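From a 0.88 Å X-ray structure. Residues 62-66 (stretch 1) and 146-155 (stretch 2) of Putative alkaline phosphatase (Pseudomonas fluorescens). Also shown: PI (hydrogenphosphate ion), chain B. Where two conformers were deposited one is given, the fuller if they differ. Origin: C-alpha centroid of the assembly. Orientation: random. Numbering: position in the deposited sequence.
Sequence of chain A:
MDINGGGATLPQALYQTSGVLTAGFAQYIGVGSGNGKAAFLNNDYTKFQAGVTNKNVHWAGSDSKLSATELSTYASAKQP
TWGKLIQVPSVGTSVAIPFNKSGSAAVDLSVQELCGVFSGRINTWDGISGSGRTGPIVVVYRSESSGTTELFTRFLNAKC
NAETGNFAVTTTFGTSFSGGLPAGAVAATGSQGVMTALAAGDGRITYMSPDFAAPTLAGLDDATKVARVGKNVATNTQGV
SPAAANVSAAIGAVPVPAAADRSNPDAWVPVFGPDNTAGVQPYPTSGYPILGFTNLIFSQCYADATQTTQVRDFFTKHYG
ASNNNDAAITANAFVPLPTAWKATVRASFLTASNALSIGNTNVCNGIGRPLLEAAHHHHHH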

# COMPACT_ATOMS: atom_id res chain seq x y z
N SER A 62 -2.30 -5.17 3.63
CA SER A 62 -0.99 -4.63 3.90
C SER A 62 -0.40 -4.03 2.63
O SER A 62 -0.44 -4.68 1.58
N ASP A 63 0.19 -2.84 2.71
CA ASP A 63 1.03 -2.30 1.66
C ASP A 63 2.53 -2.45 2.00
O ASP A 63 3.39 -1.91 1.27
N SER A 64 2.83 -3.18 3.06
CA SER A 64 4.16 -3.64 3.40
C SER A 64 4.28 -5.14 3.08
O SER A 64 3.46 -5.95 3.54
N LYS A 65 5.29 -5.55 2.33
CA LYS A 65 5.50 -6.97 2.08
C LYS A 65 5.83 -7.73 3.37
O LYS A 65 6.46 -7.21 4.29
N LEU A 66 5.42 -9.00 3.36
CA LEU A 66 5.91 -9.92 4.38
C LEU A 66 7.44 -10.09 4.25
O LEU A 66 7.94 -10.37 3.15
N SER A 146 4.11 1.38 8.69
CA SER A 146 3.20 1.76 7.64
C SER A 146 3.64 1.25 6.28
O SER A 146 4.80 1.42 5.86
N GLY A 147 2.67 0.68 5.57
CA GLY A 147 2.90 0.32 4.18
C GLY A 147 3.00 1.51 3.25
O GLY A 147 3.73 1.44 2.23
N THR A 148 2.30 2.60 3.52
CA THR A 148 2.48 3.83 2.76
C THR A 148 3.94 4.28 2.86
O THR A 148 4.60 4.66 1.87
N THR A 149 4.49 4.22 4.08
CA THR A 149 5.92 4.52 4.26
C THR A 149 6.77 3.58 3.42
O THR A 149 7.75 4.04 2.80
N GLU A 150 6.48 2.27 3.41
CA GLU A 150 7.30 1.35 2.62
C GLU A 150 7.23 1.75 1.12
O GLU A 150 8.27 1.82 0.44
N LEU A 151 6.03 1.99 0.59
CA LEU A 151 5.91 2.34 -0.82
C LEU A 151 6.69 3.63 -1.15
O LEU A 151 7.31 3.76 -2.21
N PHE A 152 6.61 4.61 -0.26
CA PHE A 152 7.27 5.92 -0.47
C PHE A 152 8.80 5.82 -0.36
O PHE A 152 9.52 6.38 -1.17
N THR A 153 9.26 5.12 0.67
CA THR A 153 10.71 4.99 0.86
C THR A 153 11.33 4.11 -0.20
O THR A 153 12.52 4.30 -0.51
N ARG A 154 10.60 3.19 -0.84
CA ARG A 154 11.14 2.53 -2.04
C ARG A 154 11.53 3.55 -3.09
O ARG A 154 12.57 3.44 -3.77
N PHE A 155 10.66 4.57 -3.29
CA PHE A 155 10.90 5.58 -4.34
C PHE A 155 12.12 6.44 -3.94
O PHE A 155 13.05 6.68 -4.73

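A helix that begins at an anion-binding site can do two jobs: its first turn presents backbone and hydroxyl donors to the ligand, and side chains further along can contact a neighbouring loop. The pairing of residues 62-66 with the helix that starts at G147 illustrates both within a modest interface of 305 Å².

Anion recognition comes first. S146, at the N-cap, has its CA-to-CB bond directed away from stretch 1 and adopts the t rotamer. Its OG accepts from T149 N at 3.0 Å, the classical capping bond, and donates to the hydrogenphosphate, with S146 OG to PI O3 at 2.7 Å. The free amides of the first turn complete the cradle: G147 N lies 2.7 Å from PI O1, and T148 N lies 3.0 Å from PI O3. T148, in the m rotamer, adds a hydroxyl donor, its OG1 being 2.7 Å from PI O3. From the other stretch D63 points toward the helix with chi1 at 8°, between the usual wells, and its OD2 comes to 2.5 Å from PI O4. Two oxygens this close imply that an acid group probably holds a proton and donates it.

Close packing around D63 depends on the absence of a side chain opposite. G147 CA sits 3.2 Å from D63 OD2 and 3.7 Å from S64 N; a CB on this residue would point toward the loop and fall 2.1 Å from D63 OD2 and 2.9 Å from S64 N, both clashes. The carboxylate also lies near the helix start without bonding to it, since D63 OD2 to T148 N, at 3.3 Å, has a poor angle. The apolar part of the contact is small: the CA-to-CB bond of L151, m at chi1 and t at chi2, runs sideways, but the end of the side chain comes nearer the loop and places CD1 4.0 Å from D63 CB.

Almost one turn along from G147, E150 supplies the direct hydrogen bonds between the stretches. It points toward the loop in an extended form, t at chi1 and chi2, so that the carboxylate reaches two consecutive residues. S64, itself t and starting sideways, donates from OG to E150 OE1 at 2.8 Å, while K65 N donates to E150 OE2 at 2.9 Å with a nearly straight angle of 164°. R154, also pointing toward the loop, m at chi1 and t at chi2 and chi3, braces this acceptor from within the helix through a salt bridge, R154 NH2 to E150 OE2 at 3.0 Å. K65, m at chi1, leads its end away, although its CD still passes 4.3 Å from R154 NH2.

Water extends the same network. Water 2 donates to K65 O and to E150 OE1, each at 2.8 Å, closing a second link between these residues. Water 1 lies 2.8 Å from D63 O and 2.7 Å from E150 OE2, bridging a carbonyl and a carboxylate oxygen that are themselves 4.0 Å apart.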

# COMPACT_ATOMS: atom_id res chain seq x y z
CB SER A 62 -0.06 -5.72 4.42
OG SER A 62 1.17 -5.13 4.78
CB ASP A 63 0.65 -0.86 1.16
CG ASP A 63 -0.46 -0.22 2.02
OD1 ASP A 63 -1.63 -0.27 1.65
OD2 ASP A 63 -0.06 0.28 3.09
CB SER A 64 4.45 -3.44 4.90
OG SER A 64 5.61 -4.09 5.31
CB LYS A 65 6.64 -7.19 1.10
CG LYS A 65 6.24 -6.85 -0.37
CD LYS A 65 7.16 -7.36 -1.43
CE LYS A 65 7.32 -8.80 -1.68
NZ LYS A 65 8.01 -8.98 -3.08
CB LEU A 66 5.18 -11.26 4.24
CG LEU A 66 3.72 -11.19 4.66
CD1 LEU A 66 2.96 -12.36 4.10
CD2 LEU A 66 3.54 -11.21 6.20
CB SER A 146 3.14 3.31 7.60
OG SER A 146 2.61 3.86 6.43
CB THR A 148 1.56 4.95 3.20
OG1 THR A 148 0.19 4.50 3.25
CG2 THR A 148 1.61 6.11 2.20
CB THR A 149 6.34 4.42 5.74
OG1 THR A 149 5.62 5.43 6.45
CG2 THR A 149 7.86 4.62 5.90
CB GLU A 150 6.86 -0.09 2.86
CG GLU A 150 7.80 -1.09 2.15
CD GLU A 150 7.48 -2.53 2.54
OE1 GLU A 150 7.64 -2.87 3.74
OE2 GLU A 150 7.07 -3.34 1.63
CB LEU A 151 4.43 2.53 -1.21
CG LEU A 151 3.59 1.26 -1.22
CD1 LEU A 151 2.16 1.61 -1.56
CD2 LEU A 151 4.16 0.22 -2.18
CB PHE A 152 6.68 6.92 0.52
CG PHE A 152 7.21 8.34 0.35
CD1 PHE A 152 7.14 9.02 -0.85
CD2 PHE A 152 7.75 9.01 1.44
CE1 PHE A 152 7.57 10.31 -1.01
CE2 PHE A 152 8.19 10.33 1.31
CZ PHE A 152 8.10 10.98 0.12
CB THR A 153 11.08 4.55 2.28
OG1 THR A 153 10.57 3.21 2.56
CG2 THR A 153 10.65 5.54 3.32
CB ARG A 154 10.14 1.51 -2.61
CG ARG A 154 10.04 0.24 -1.72
CD ARG A 154 9.13 -0.82 -2.39
NE ARG A 154 8.85 -1.95 -1.56
CZ ARG A 154 9.73 -2.87 -1.14
NH1 ARG A 154 10.94 -2.89 -1.65
NH2 ARG A 154 9.31 -3.82 -0.29
CB PHE A 155 9.65 6.44 -4.55
CG PHE A 155 9.85 7.46 -5.64
CD1 PHE A 155 9.75 7.06 -6.96
CD2 PHE A 155 10.11 8.79 -5.41
CE1 PHE A 155 9.90 7.95 -8.01
CE2 PHE A 155 10.28 9.71 -6.44
CZ PHE A 155 10.17 9.28 -7.73
P PI B . -0.77 1.92 5.92
O1 PI B . 0.04 0.70 6.36
O2 PI B . -1.79 2.33 6.98
O3 PI B . 0.16 3.08 5.56
O4 PI B . -1.58 1.52 4.65
O HOH W 1 5.62 -2.21 -0.37
O HOH W 2 8.59 -5.50 3.78